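Local atomic coordinates of condensin complex subunit 3 (Schizosaccharomyces pombe, PDB entry 5OQR), a protein that serves as a regulatory subunit of condensin, the complex required to convert interphase chromatin into condensed, mitotic-like chromosomes. Residues Ile43-Lys48 against Lys94-Arg99; Arg99-Ile104 against Leu139-Ala144. One frame throughout, in Å; residues are numbered along the deposited sequence.

Contact 1: residues Ile43-Lys48 against Lys94-Arg99; sequences IILTVK and KTVRYR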
loop_
_atom_site.group_PDB
_atom_site.type_symbol
_atom_site.label_atom_id
_atom_site.label_comp_id
_atom_site.label_asym_id
_atom_site.label_seq_id
_atom_site.Cartn_x
_atom_site.Cartn_y
_atom_site.Cartn_z
ATOM N N ILE A 43 -40.900 -18.618 -15.705
ATOM C CA ILE A 43 -40.773 -17.419 -16.529
ATOM C C ILE A 43 -39.769 -16.433 -15.948
ATOM O O ILE A 43 -39.395 -15.466 -16.629
ATOM C CB ILE A 43 -42.170 -16.791 -16.722
ATOM C CG1 ILE A 43 -42.936 -17.602 -17.778
ATOM C CG2 ILE A 43 -42.084 -15.302 -17.097
ATOM C CD1 ILE A 43 -44.274 -17.041 -18.176
ATOM N N ILE A 44 -39.306 -16.651 -14.716
ATOM C CA ILE A 44 -38.201 -15.858 -14.189
ATOM C C ILE A 44 -36.857 -16.421 -14.630
ATOM O O ILE A 44 -35.860 -15.687 -14.640
ATOM C CB ILE A 44 -38.310 -15.770 -12.657
ATOM C CG1 ILE A 44 -39.283 -14.651 -12.281
ATOM C CG2 ILE A 44 -36.947 -15.522 -12.004
ATOM C CD1 ILE A 44 -39.766 -14.700 -10.857
ATOM N N LEU A 45 -36.799 -17.700 -15.005
ATOM C CA LEU A 45 -35.556 -18.275 -15.501
ATOM C C LEU A 45 -35.234 -17.820 -16.917
ATOM O O LEU A 45 -34.069 -17.888 -17.326
ATOM C CB LEU A 45 -35.629 -19.803 -15.461
ATOM C CG LEU A 45 -36.087 -20.443 -14.148
ATOM C CD1 LEU A 45 -35.830 -21.942 -14.183
ATOM C CD2 LEU A 45 -35.403 -19.813 -12.944
ATOM N N THR A 46 -36.231 -17.360 -17.675
ATOM C CA THR A 46 -35.994 -16.945 -19.054
ATOM C C THR A 46 -35.461 -15.522 -19.141
ATOM O O THR A 46 -34.686 -15.212 -20.052
ATOM C CB THR A 46 -37.277 -17.068 -19.882
ATOM O OG1 THR A 46 -37.049 -16.563 -21.205
ATOM C CG2 THR A 46 -38.429 -16.303 -19.245
ATOM N N VAL A 47 -35.860 -14.647 -18.217
ATOM C CA VAL A 47 -35.400 -13.265 -18.245
ATOM C C VAL A 47 -33.915 -13.212 -17.920
ATOM O O VAL A 47 -33.451 -13.815 -16.943
ATOM C CB VAL A 47 -36.212 -12.400 -17.267
ATOM C CG1 VAL A 47 -37.611 -12.165 -17.805
ATOM C CG2 VAL A 47 -36.267 -13.033 -15.879
ATOM N N LYS A 48 -33.160 -12.485 -18.740
ATOM C CA LYS A 48 -31.737 -12.305 -18.507
ATOM C C LYS A 48 -31.505 -11.298 -17.382
ATOM O O LYS A 48 -32.375 -10.488 -17.046
ATOM C CB LYS A 48 -31.039 -11.835 -19.787
ATOM C CG LYS A 48 -31.142 -12.803 -20.963
ATOM C CD LYS A 48 -30.340 -14.067 -20.713
ATOM C CE LYS A 48 -30.535 -15.108 -21.803
ATOM N NZ LYS A 48 -31.852 -15.797 -21.678
ATOM N N LYS A 94 -26.740 -19.590 -18.799
ATOM C CA LYS A 94 -26.112 -19.104 -17.574
ATOM C C LYS A 94 -27.110 -18.378 -16.687
ATOM O O LYS A 94 -26.939 -18.336 -15.462
ATOM C CB LYS A 94 -24.938 -18.183 -17.911
ATOM C CG LYS A 94 -25.325 -16.876 -18.582
ATOM C CD LYS A 94 -24.087 -16.099 -19.004
ATOM C CE LYS A 94 -24.445 -14.825 -19.750
ATOM N NZ LYS A 94 -23.295 -14.316 -20.548
ATOM N N THR A 95 -28.162 -17.810 -17.278
ATOM C CA THR A 95 -29.173 -17.119 -16.491
ATOM C C THR A 95 -30.136 -18.090 -15.823
ATOM O O THR A 95 -30.594 -17.827 -14.706
ATOM C CB THR A 95 -29.928 -16.132 -17.376
ATOM O OG1 THR A 95 -30.232 -16.754 -18.630
ATOM C CG2 THR A 95 -29.070 -14.892 -17.599
ATOM N N VAL A 96 -30.454 -19.211 -16.473
ATOM C CA VAL A 96 -31.217 -20.256 -15.799
ATOM C C VAL A 96 -30.465 -20.734 -14.565
ATOM O O VAL A 96 -31.064 -21.009 -13.519
ATOM C CB VAL A 96 -31.516 -21.411 -16.772
ATOM C CG1 VAL A 96 -32.096 -22.617 -16.034
ATOM C CG2 VAL A 96 -32.481 -20.946 -17.848
ATOM N N ARG A 97 -29.139 -20.842 -14.667
ATOM C CA ARG A 97 -28.330 -21.166 -13.497
ATOM C C ARG A 97 -28.287 -19.998 -12.520
ATOM O O ARG A 97 -28.364 -20.195 -11.302
ATOM C CB ARG A 97 -26.916 -21.546 -13.929
ATOM C CG ARG A 97 -26.667 -23.040 -14.035
ATOM C CD ARG A 97 -25.248 -23.311 -14.500
ATOM N NE ARG A 97 -24.965 -22.637 -15.764
ATOM C CZ ARG A 97 -23.746 -22.442 -16.254
ATOM N NH1 ARG A 97 -22.683 -22.867 -15.586
ATOM N NH2 ARG A 97 -23.592 -21.817 -17.413
ATOM N N TYR A 98 -28.158 -18.774 -13.037
ATOM C CA TYR A 98 -28.069 -17.606 -12.169
ATOM C C TYR A 98 -29.396 -17.334 -11.470
ATOM O O TYR A 98 -29.419 -17.016 -10.277
ATOM C CB TYR A 98 -27.620 -16.392 -12.983
ATOM C CG TYR A 98 -28.085 -15.061 -12.444
ATOM C CD1 TYR A 98 -27.462 -14.478 -11.351
ATOM C CD2 TYR A 98 -29.136 -14.379 -13.039
ATOM C CE1 TYR A 98 -27.880 -13.257 -10.859
ATOM C CE2 TYR A 98 -29.562 -13.158 -12.556
ATOM C CZ TYR A 98 -28.930 -12.602 -11.465
ATOM O OH TYR A 98 -29.349 -11.385 -10.979
ATOM N N ARG A 99 -30.511 -17.460 -12.193
ATOM C CA ARG A 99 -31.814 -17.283 -11.562
ATOM C C ARG A 99 -32.077 -18.376 -10.535
ATOM O O ARG A 99 -32.556 -18.094 -9.430
ATOM C CB ARG A 99 -32.917 -17.266 -12.621
ATOM C CG ARG A 99 -32.845 -16.089 -13.589
ATOM C CD ARG A 99 -33.071 -14.760 -12.888
ATOM N NE ARG A 99 -33.061 -13.640 -13.825
ATOM C CZ ARG A 99 -33.038 -12.360 -13.464
ATOM N NH1 ARG A 99 -33.018 -12.025 -12.180
ATOM N NH2 ARG A 99 -33.031 -11.412 -14.390
#
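Arg99 NE gives its hydrogen to Val47 O at 3.1 Å, a nearly straight bond (164°). The oxygen lies in the guanidinium plane, although the nitrogen stands above the plane of the carbonyl. On the same flat group NH2 makes a weak bond to Lys48 O at 2.9 Å, while NH1 donates to Gln102 OE1 of its own helix. Arginine suits this place because one planar group can serve two successive carbonyls of a loop. Tyr98 CE2 lies 3.5 Å above one guanidinium face, toward the rim. A bend at chi2 (-65°) swings CD toward Ile44, where CD meets CG2 at 4.0 Å. Segment 94-99 begins a helix of the second HEAT repeat, so the arginine ties the loop ahead of helix 52-69 to the first turns of helix 94-108. Leu45, apolar as its buried place requires, packs CD2 on Arg99 CB at 3.6 Å. An alanine in place of Arg99 would probably leave Val47 O, Lys48 O and Gln102 OE1 without these donors and weaken the hold on the loop. Lys48 suits the exposed margin: its bent aliphatic chain crosses Thr95 at about a right angle, CD 3.5 Å from Thr95 CG2.

Contact 2: residues Arg99-Ile104 against Leu139-Ala144; sequences RCCQII and LEAVVA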
loop_
_atom_site.group_PDB
_atom_site.type_symbol
_atom_site.label_atom_id
_atom_site.label_comp_id
_atom_site.label_asym_id
_atom_site.label_seq_id
_atom_site.Cartn_x
_atom_site.Cartn_y
_atom_site.Cartn_z
ATOM N N ARG A 99 -30.511 -17.460 -12.193
ATOM C CA ARG A 99 -31.814 -17.283 -11.562
ATOM C C ARG A 99 -32.077 -18.376 -10.535
ATOM O O ARG A 99 -32.556 -18.094 -9.430
ATOM C CB ARG A 99 -32.917 -17.266 -12.621
ATOM C CG ARG A 99 -32.845 -16.089 -13.589
ATOM C CD ARG A 99 -33.071 -14.760 -12.888
ATOM N NE ARG A 99 -33.061 -13.640 -13.825
ATOM C CZ ARG A 99 -33.038 -12.360 -13.464
ATOM N NH1 ARG A 99 -33.018 -12.025 -12.180
ATOM N NH2 ARG A 99 -33.031 -11.412 -14.390
ATOM N N CYS A 100 -31.769 -19.628 -10.875
ATOM C CA CYS A 100 -31.957 -20.719 -9.924
ATOM C C CYS A 100 -31.213 -20.441 -8.624
ATOM O O CYS A 100 -31.791 -20.523 -7.534
ATOM C CB CYS A 100 -31.492 -22.038 -10.540
ATOM S SG CYS A 100 -32.695 -22.811 -11.646
ATOM N N CYS A 101 -29.924 -20.107 -8.720
ATOM C CA CYS A 101 -29.168 -19.751 -7.525
ATOM C C CYS A 101 -29.747 -18.508 -6.865
ATOM O O CYS A 101 -29.829 -18.429 -5.633
ATOM C CB CYS A 101 -27.699 -19.534 -7.881
ATOM S SG CYS A 101 -26.834 -21.032 -8.394
ATOM N N GLN A 102 -30.152 -17.524 -7.669
ATOM C CA GLN A 102 -30.764 -16.317 -7.122
ATOM C C GLN A 102 -32.005 -16.658 -6.309
ATOM O O GLN A 102 -32.167 -16.195 -5.174
ATOM C CB GLN A 102 -31.110 -15.353 -8.256
ATOM C CG GLN A 102 -31.701 -14.029 -7.799
ATOM C CD GLN A 102 -32.139 -13.162 -8.959
ATOM O OE1 GLN A 102 -32.577 -13.664 -9.993
ATOM N NE2 GLN A 102 -32.022 -11.850 -8.797
ATOM N N ILE A 103 -32.894 -17.474 -6.876
ATOM C CA ILE A 103 -34.137 -17.813 -6.189
ATOM C C ILE A 103 -33.845 -18.635 -4.940
ATOM O O ILE A 103 -34.317 -18.315 -3.844
ATOM C CB ILE A 103 -35.090 -18.557 -7.143
ATOM C CG1 ILE A 103 -35.431 -17.677 -8.349
ATOM C CG2 ILE A 103 -36.373 -18.945 -6.416
ATOM C CD1 ILE A 103 -36.088 -18.425 -9.487
ATOM N N ILE A 104 -33.062 -19.705 -5.086
ATOM C CA ILE A 104 -32.788 -20.583 -3.951
ATOM C C ILE A 104 -32.190 -19.792 -2.798
ATOM O O ILE A 104 -32.553 -19.996 -1.634
ATOM C CB ILE A 104 -31.871 -21.742 -4.382
ATOM C CG1 ILE A 104 -32.625 -22.671 -5.336
ATOM C CG2 ILE A 104 -31.369 -22.524 -3.164
ATOM C CD1 ILE A 104 -31.761 -23.725 -5.970
ATOM N N LEU A 139 -21.543 -15.549 -7.739
ATOM C CA LEU A 139 -22.037 -14.549 -6.801
ATOM C C LEU A 139 -23.269 -15.059 -6.063
ATOM O O LEU A 139 -23.288 -15.134 -4.831
ATOM C CB LEU A 139 -22.348 -13.250 -7.549
ATOM C CG LEU A 139 -22.374 -11.952 -6.735
ATOM C CD1 LEU A 139 -22.556 -10.767 -7.669
ATOM C CD2 LEU A 139 -23.459 -11.955 -5.667
ATOM N N GLU A 140 -24.314 -15.417 -6.808
ATOM C CA GLU A 140 -25.546 -15.880 -6.184
ATOM C C GLU A 140 -25.391 -17.252 -5.544
ATOM O O GLU A 140 -26.177 -17.599 -4.656
ATOM C CB GLU A 140 -26.671 -15.915 -7.219
ATOM C CG GLU A 140 -26.975 -14.568 -7.845
ATOM C CD GLU A 140 -27.525 -13.573 -6.846
ATOM O OE1 GLU A 140 -27.885 -13.989 -5.726
ATOM O OE2 GLU A 140 -27.597 -12.371 -7.181
ATOM N N ALA A 141 -24.400 -18.037 -5.968
ATOM C CA ALA A 141 -24.243 -19.382 -5.427
ATOM C C ALA A 141 -23.726 -19.346 -3.996
ATOM O O ALA A 141 -24.228 -20.072 -3.131
ATOM C CB ALA A 141 -23.305 -20.197 -6.316
ATOM N N VAL A 142 -22.722 -18.509 -3.723
ATOM C CA VAL A 142 -22.183 -18.429 -2.368
ATOM C C VAL A 142 -23.246 -17.904 -1.413
ATOM O O VAL A 142 -23.335 -18.339 -0.259
ATOM C CB VAL A 142 -20.910 -17.559 -2.340
ATOM C CG1 VAL A 142 -19.885 -18.083 -3.340
ATOM C CG2 VAL A 142 -21.232 -16.098 -2.622
ATOM N N VAL A 143 -24.076 -16.968 -1.879
ATOM C CA VAL A 143 -25.173 -16.473 -1.054
ATOM C C VAL A 143 -26.124 -17.613 -0.720
ATOM O O VAL A 143 -26.538 -17.786 0.433
ATOM C CB VAL A 143 -25.904 -15.317 -1.763
ATOM C CG1 VAL A 143 -26.992 -14.743 -0.864
ATOM C CG2 VAL A 143 -24.924 -14.225 -2.164
ATOM N N ALA A 144 -26.482 -18.412 -1.726
ATOM C CA ALA A 144 -27.325 -19.577 -1.484
ATOM C C ALA A 144 -26.620 -20.575 -0.578
ATOM O O ALA A 144 -27.182 -21.036 0.422
ATOM C CB ALA A 144 -27.703 -20.234 -2.813
#
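Gln102 CB and Glu140 CG meet at 4.2 Å, while the flat carboxamide of Gln102 turns to the edge of the Arg99 guanidinium, three residues back on the same helix. Arg99 NH1 donates to Gln102 OE1 at 2.8 Å, with an N-H...O angle of 160°; the nitrogen lies in the carbonyl plane, on a lone pair, and the oxygen lies near the guanidinium plane. CG of Gln102 is anti to the backbone N (chi1 -177°) and CD continues the extended chain, from whose end OE1 meets NH1. A glutamine fits here because it is long enough to bring a neutral acceptor to the arginine, helping to fix the rotation of that group. The carboxylate of Glu140 only comes near the other helix, its OE1 4.0 Å from Gln102 CA.

The two segments belong to helices 94-108 and 135-145, in the second and third HEAT repeats. The axes of the segments 99-104 and 139-144 approach to 8.0 Å, 29° apart in direction, so successive repeats stack side by side in the alpha-solenoid. The small Cys101, Ala141 and Ala144 permit this closeness. Glu140 offers just its CB to Cys101 CB, at 3.8 Å, its longer chain bending at chi2. Cys101 SG lies 4.2 Å from Ala141 CB. One helical turn further on, the methyl of Ala144 sits 4.0 Å from Cys101 O. An alanine brings only a methyl to this helix face; Ile104 touches it with CG2 at 4.3 Å, while the rest of the isoleucine side chain turns to Leu82 of helix 78-86. Across helix 135-145, Val142 packs on Ser178 and Val179 of helix 173-182, continuing the stack.

Contacts 1 and 2 follow one another along helix 94-108, their centres about 11 Å apart. They share Arg99, which faces the loop 43-48 in contact 1 and in contact 2 holds Gln102 from behind the interface without touching 139-144. Side chains bridge the two directly. Tyr98 CE1 packs against Glu140 CG at 3.4 Å, tying the start of helix 94-108 to helix 135-145. Leu45 CD2 reaches Ile103 CD1 at 3.8 Å, and Ile44 CG2 meets the same atom at 3.9 Å, extending the apolar packing of the loop along the helix. Contact 1 is also approached by the chain of another protein, which packs on Leu45, Val47 and Val96, whereas contact 2 joins two repeats within the subunit.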